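Local coordinates for transglutaminase elicitor (Phytophthora sojae, PDB 3TW5), which probably catalyses protein cross-linking as a transglutaminase, joining glutamine and lysine side chains, and is recognised as an elicitor of plant innate immunity, at residues S218-N232 with S325-K337. The protein carries 1 engineered substitution. Numbering follows the deposited sequence.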
loop_
_atom_site.group_PDB
_atom_site.type_symbol
_atom_site.label_atom_id
_atom_site.label_comp_id
_atom_site.label_asym_id
_atom_site.label_seq_id
_atom_site.Cartn_x
_atom_site.Cartn_y
_atom_site.Cartn_z
ATOM N N SER A 218 -2.038 12.717 8.611
ATOM C CA SER A 218 -1.251 11.521 8.320
ATOM C C SER A 218 -2.006 10.575 7.373
ATOM O O SER A 218 -3.128 10.875 6.955
ATOM C CB SER A 218 -0.890 10.819 9.634
ATOM O OG SER A 218 -0.120 9.651 9.414
ATOM N N THR A 219 -1.383 9.449 7.025
ATOM C CA THR A 219 -2.026 8.424 6.197
ATOM C C THR A 219 -1.537 7.004 6.537
ATOM O O THR A 219 -0.691 6.827 7.417
ATOM C CB THR A 219 -1.888 8.730 4.682
ATOM O OG1 THR A 219 -2.688 7.811 3.928
ATOM C CG2 THR A 219 -0.439 8.642 4.225
ATOM N N PHE A 220 -2.080 6.003 5.844
ATOM C CA PHE A 220 -1.750 4.599 6.101
ATOM C C PHE A 220 -1.719 3.748 4.831
ATOM O O PHE A 220 -1.919 4.255 3.727
ATOM C CB PHE A 220 -2.714 3.991 7.130
ATOM C CG PHE A 220 -4.172 4.152 6.781
ATOM C CD1 PHE A 220 -4.798 3.272 5.905
ATOM C CD2 PHE A 220 -4.924 5.177 7.346
ATOM C CE1 PHE A 220 -6.146 3.420 5.585
ATOM C CE2 PHE A 220 -6.271 5.327 7.036
ATOM C CZ PHE A 220 -6.882 4.450 6.154
ATOM N N VAL A 221 -1.459 2.454 5.007
ATOM C CA VAL A 221 -1.451 1.479 3.919
ATOM C C VAL A 221 -2.607 0.504 4.129
ATOM O O VAL A 221 -2.841 0.043 5.249
ATOM C CB VAL A 221 -0.115 0.697 3.866
ATOM C CG1 VAL A 221 -0.089 -0.250 2.684
ATOM C CG2 VAL A 221 1.068 1.646 3.797
ATOM N N ALA A 222 -3.327 0.199 3.049
ATOM C CA ALA A 222 -4.506 -0.661 3.117
ATOM C C ALA A 222 -4.458 -1.810 2.117
ATOM O O ALA A 222 -3.894 -1.670 1.031
ATOM C CB ALA A 222 -5.763 0.163 2.903
ATOM N N ASP A 223 -5.041 -2.946 2.500
ATOM C CA ASP A 223 -5.306 -4.035 1.565
ATOM C C ASP A 223 -6.694 -3.824 1.000
ATOM O O ASP A 223 -7.683 -3.921 1.721
ATOM C CB ASP A 223 -5.214 -5.403 2.246
ATOM C CG ASP A 223 -5.500 -6.566 1.288
ATOM O OD1 ASP A 223 -5.549 -6.353 0.054
ATOM O OD2 ASP A 223 -5.672 -7.706 1.773
ATOM N N VAL A 224 -6.764 -3.542 -0.296
ATOM C CA VAL A 224 -8.020 -3.132 -0.920
ATOM C C VAL A 224 -8.691 -4.221 -1.765
ATOM O O VAL A 224 -9.751 -3.989 -2.350
ATOM C CB VAL A 224 -7.839 -1.845 -1.757
ATOM C CG1 VAL A 224 -7.514 -0.668 -0.851
ATOM C CG2 VAL A 224 -6.758 -2.036 -2.821
ATOM N N THR A 225 -8.082 -5.403 -1.821
ATOM C CA THR A 225 -8.642 -6.515 -2.601
ATOM C C THR A 225 -9.685 -7.327 -1.836
ATOM O O THR A 225 -10.736 -7.660 -2.393
ATOM C CB THR A 225 -7.554 -7.469 -3.149
ATOM O OG1 THR A 225 -6.612 -7.787 -2.113
ATOM C CG2 THR A 225 -6.833 -6.830 -4.328
ATOM N N ALA A 226 -9.383 -7.641 -0.572
ATOM C CA ALA A 226 -10.212 -8.526 0.271
ATOM C C ALA A 226 -10.392 -9.933 -0.321
ATOM O O ALA A 226 -11.164 -10.743 0.204
ATOM C CB ALA A 226 -11.574 -7.884 0.588
ATOM N N GLY A 227 -9.676 -10.207 -1.413
ATOM C CA GLY A 227 -9.658 -11.525 -2.046
ATOM C C GLY A 227 -8.580 -12.415 -1.450
ATOM O O GLY A 227 -8.176 -12.233 -0.292
ATOM N N ALA A 228 -8.115 -13.380 -2.244
ATOM C CA ALA A 228 -7.083 -14.320 -1.801
ATOM C C ALA A 228 -5.732 -13.622 -1.629
ATOM O O ALA A 228 -5.141 -13.649 -0.544
ATOM C CB ALA A 228 -6.971 -15.498 -2.778
ATOM N N GLU A 229 -5.266 -12.983 -2.701
ATOM C CA GLU A 229 -3.967 -12.315 -2.719
ATOM C C GLU A 229 -3.947 -11.012 -1.916
ATOM O O GLU A 229 -4.966 -10.326 -1.784
ATOM C CB GLU A 229 -3.517 -12.068 -4.162
ATOM C CG GLU A 229 -4.536 -11.340 -5.030
ATOM C CD GLU A 229 -4.289 -11.545 -6.511
ATOM O OE1 GLU A 229 -4.071 -10.538 -7.219
ATOM O OE2 GLU A 229 -4.306 -12.709 -6.966
ATOM N N VAL A 230 -2.770 -10.692 -1.384
ATOM C CA VAL A 230 -2.555 -9.494 -0.577
ATOM C C VAL A 230 -2.060 -8.351 -1.469
ATOM O O VAL A 230 -1.067 -8.500 -2.186
ATOM C CB VAL A 230 -1.539 -9.772 0.572
ATOM C CG1 VAL A 230 -1.256 -8.512 1.386
ATOM C CG2 VAL A 230 -2.044 -10.897 1.481
ATOM N N TRP A 231 -2.766 -7.223 -1.429
ATOM C CA TRP A 231 -2.358 -6.021 -2.154
ATOM C C TRP A 231 -2.216 -4.836 -1.216
ATOM O O TRP A 231 -3.110 -4.560 -0.422
ATOM C CB TRP A 231 -3.353 -5.681 -3.267
ATOM C CG TRP A 231 -3.040 -6.338 -4.575
ATOM C CD1 TRP A 231 -3.791 -7.282 -5.223
ATOM C CD2 TRP A 231 -1.887 -6.109 -5.399
ATOM N NE1 TRP A 231 -3.181 -7.650 -6.402
ATOM C CE2 TRP A 231 -2.010 -6.947 -6.533
ATOM C CE3 TRP A 231 -0.764 -5.278 -5.292
ATOM C CZ2 TRP A 231 -1.050 -6.978 -7.552
ATOM C CZ3 TRP A 231 0.187 -5.311 -6.301
ATOM C CH2 TRP A 231 0.037 -6.155 -7.417
ATOM N N ASN A 232 -1.089 -4.140 -1.312
ATOM C CA ASN A 232 -0.844 -2.955 -0.498
ATOM C C ASN A 232 -0.840 -1.691 -1.339
ATOM O O ASN A 232 -0.170 -1.625 -2.370
ATOM C CB ASN A 232 0.477 -3.078 0.264
ATOM C CG ASN A 232 0.435 -4.140 1.339
ATOM O OD1 ASN A 232 0.232 -3.839 2.512
ATOM N ND2 ASN A 232 0.626 -5.392 0.944
ATOM N N SER A 325 -20.447 -4.406 0.587
ATOM C CA SER A 325 -19.175 -4.096 1.247
ATOM C C SER A 325 -18.938 -5.119 2.359
ATOM O O SER A 325 -17.979 -5.018 3.124
ATOM C CB SER A 325 -19.168 -2.669 1.805
ATOM O OG SER A 325 -18.851 -1.725 0.797
ATOM N N ASP A 326 -19.840 -6.098 2.427
ATOM C CA ASP A 326 -19.749 -7.246 3.321
ATOM C C ASP A 326 -18.560 -8.142 2.954
ATOM O O ASP A 326 -17.861 -8.646 3.835
ATOM C CB ASP A 326 -21.059 -8.043 3.254
ATOM C CG ASP A 326 -21.172 -9.091 4.351
ATOM O OD1 ASP A 326 -21.079 -8.731 5.549
ATOM O OD2 ASP A 326 -21.376 -10.278 4.007
ATOM N N ASP A 327 -18.343 -8.332 1.652
ATOM C CA ASP A 327 -17.214 -9.119 1.146
ATOM C C ASP A 327 -16.084 -8.220 0.656
ATOM O O ASP A 327 -14.917 -8.622 0.657
ATOM C CB ASP A 327 -17.661 -10.041 0.000
ATOM C CG ASP A 327 -18.661 -11.101 0.447
ATOM O OD1 ASP A 327 -18.673 -11.460 1.648
ATOM O OD2 ASP A 327 -19.437 -11.582 -0.409
ATOM N N ASP A 328 -16.439 -7.006 0.244
ATOM C CA ASP A 328 -15.500 -6.095 -0.402
ATOM C C ASP A 328 -15.120 -4.909 0.490
ATOM O O ASP A 328 -15.588 -3.782 0.291
ATOM C CB ASP A 328 -16.077 -5.614 -1.738
ATOM C CG ASP A 328 -15.064 -4.860 -2.581
ATOM O OD1 ASP A 328 -13.841 -5.011 -2.352
ATOM O OD2 ASP A 328 -15.499 -4.115 -3.484
ATOM N N HIS A 329 -14.262 -5.180 1.470
ATOM C CA HIS A 329 -13.765 -4.162 2.392
ATOM C C HIS A 329 -12.322 -4.476 2.801
ATOM O O HIS A 329 -11.933 -5.648 2.820
ATOM C CB HIS A 329 -14.679 -4.050 3.621
ATOM C CG HIS A 329 -14.692 -5.271 4.489
ATOM N ND1 HIS A 329 -13.840 -5.431 5.561
ATOM C CD2 HIS A 329 -15.461 -6.384 4.452
ATOM C CE1 HIS A 329 -14.081 -6.593 6.143
ATOM N NE2 HIS A 329 -15.060 -7.191 5.489
ATOM N N PRO A 330 -11.524 -3.438 3.127
ATOM C CA PRO A 330 -10.112 -3.627 3.472
ATOM C C PRO A 330 -9.884 -4.636 4.597
ATOM O O PRO A 330 -10.593 -4.611 5.606
ATOM C CB PRO A 330 -9.672 -2.230 3.918
ATOM C CG PRO A 330 -10.577 -1.313 3.203
ATOM C CD PRO A 330 -11.900 -2.012 3.166
ATOM N N ASP A 331 -8.903 -5.517 4.407
ATOM C CA ASP A 331 -8.577 -6.546 5.393
ATOM C C ASP A 331 -7.829 -5.977 6.597
ATOM O O ASP A 331 -8.092 -6.371 7.736
ATOM C CB ASP A 331 -7.770 -7.684 4.752
ATOM C CG ASP A 331 -8.653 -8.728 4.076
ATOM O OD1 ASP A 331 -9.751 -9.027 4.599
ATOM O OD2 ASP A 331 -8.242 -9.263 3.022
ATOM N N PHE A 332 -6.904 -5.055 6.337
ATOM C CA PHE A 332 -6.094 -4.443 7.391
ATOM C C PHE A 332 -5.612 -3.037 7.043
ATOM O O PHE A 332 -5.593 -2.647 5.876
ATOM C CB PHE A 332 -4.898 -5.338 7.747
ATOM C CG PHE A 332 -4.130 -5.838 6.555
ATOM C CD1 PHE A 332 -3.245 -5.005 5.873
ATOM C CD2 PHE A 332 -4.275 -7.153 6.125
ATOM C CE1 PHE A 332 -2.525 -5.469 4.769
ATOM C CE2 PHE A 332 -3.560 -7.629 5.023
ATOM C CZ PHE A 332 -2.682 -6.784 4.346
ATOM N N LEU A 333 -5.239 -2.284 8.074
ATOM C CA LEU A 333 -4.663 -0.949 7.937
ATOM C C LEU A 333 -3.359 -0.902 8.726
ATOM O O LEU A 333 -3.313 -1.338 9.878
ATOM C CB LEU A 333 -5.617 0.109 8.505
ATOM C CG LEU A 333 -6.759 0.749 7.707
ATOM C CD1 LEU A 333 -7.723 -0.258 7.101
ATOM C CD2 LEU A 333 -7.516 1.721 8.604
ATOM N N TRP A 334 -2.302 -0.377 8.116
ATOM C CA TRP A 334 -1.043 -0.204 8.836
ATOM C C TRP A 334 -0.278 1.057 8.459
ATOM O O TRP A 334 -0.373 1.537 7.333
ATOM C CB TRP A 334 -0.150 -1.444 8.715
ATOM C CG TRP A 334 0.257 -1.815 7.320
ATOM C CD1 TRP A 334 -0.468 -2.540 6.421
ATOM C CD2 TRP A 334 1.503 -1.512 6.679
ATOM N NE1 TRP A 334 0.241 -2.697 5.255
ATOM C CE2 TRP A 334 1.455 -2.078 5.386
ATOM C CE3 TRP A 334 2.653 -0.813 7.070
ATOM C CZ2 TRP A 334 2.513 -1.966 4.478
ATOM C CZ3 TRP A 334 3.707 -0.704 6.167
ATOM C CH2 TRP A 334 3.627 -1.276 4.884
ATOM N N LEU A 335 0.470 1.586 9.424
ATOM C CA LEU A 335 1.306 2.767 9.217
ATOM C C LEU A 335 2.771 2.433 9.472
ATOM O O LEU A 335 3.088 1.742 10.443
ATOM C CB LEU A 335 0.897 3.906 10.157
ATOM C CG LEU A 335 -0.561 4.346 10.277
ATOM C CD1 LEU A 335 -1.284 3.530 11.337
ATOM C CD2 LEU A 335 -0.620 5.821 10.626
ATOM N N PRO A 336 3.672 2.917 8.601
ATOM C CA PRO A 336 5.094 2.833 8.914
ATOM C C PRO A 336 5.479 3.909 9.935
ATOM O O PRO A 336 5.211 5.093 9.714
ATOM C CB PRO A 336 5.767 3.083 7.562
ATOM C CG PRO A 336 4.789 3.891 6.794
ATOM C CD PRO A 336 3.429 3.458 7.251
ATOM N N LYS A 337 6.081 3.492 11.048
ATOM C CA LYS A 337 6.445 4.405 12.133
ATOM C C LYS A 337 7.464 5.452 11.697
ATOM O O LYS A 337 7.323 6.635 12.020
ATOM C CB LYS A 337 6.994 3.634 13.335
ATOM C CG LYS A 337 5.950 2.942 14.193
ATOM C CD LYS A 337 6.571 2.498 15.511
ATOM C CE LYS A 337 5.591 1.714 16.368
ATOM N NZ LYS A 337 6.167 1.386 17.706
#
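With chi1 of 61°, W334 carries its indole between its own backbone N and carbonyl carbon, which folds the ring over V221; F332, two residues earlier and with a similar first torsion (48°), lays its ring over D223. The distances bear out the face-on packing: V221 CB stands 3.7 Å from the centroid of the five-membered ring of W334, near its normal, and D223 CB lies 3.8 Å from the centroid of the F332 ring, each a CH-pi contact over a face. N232 approaches both aromatics at their edges. Its OD1 accepts from W334 NE1 at 3.0 Å, in the indole plane and nearly along the C=O axis, a bond that would help to hold the indole's rotation, while V230 CG1 abuts the rim of F332. On the other face of the sheet, L333 CD2 sits over the ring of F220, 3.9 Å from its centroid.

The backbone pairing is antiparallel. V221 and W334 form a hydrogen-bonded pair, V221 N to W334 O at 2.7 Å and W334 N to V221 O at 2.9 Å; A222 and L333 form the adjoining non-hydrogen-bonded pair. Beyond it, the bonds from D223 N to F332 O and from D331 N to D223 O are weak. D223 OD1 accepts from T225 N, making an Asx turn, and from W231 N on the opposite face of its carboxylate, which ties the 223-231 loop together. Its other oxygen, OD2, comes close to the like-charged carboxylate of D331.

Strand 221-223 thus runs between strands 333-336 and 232-246 of a large antiparallel sheet, and strand 172-175 pairs with 333-336, its F174 meeting both F332 and W334. Helix 128-137 packs on V221 and N232, helix 202-215 on F220.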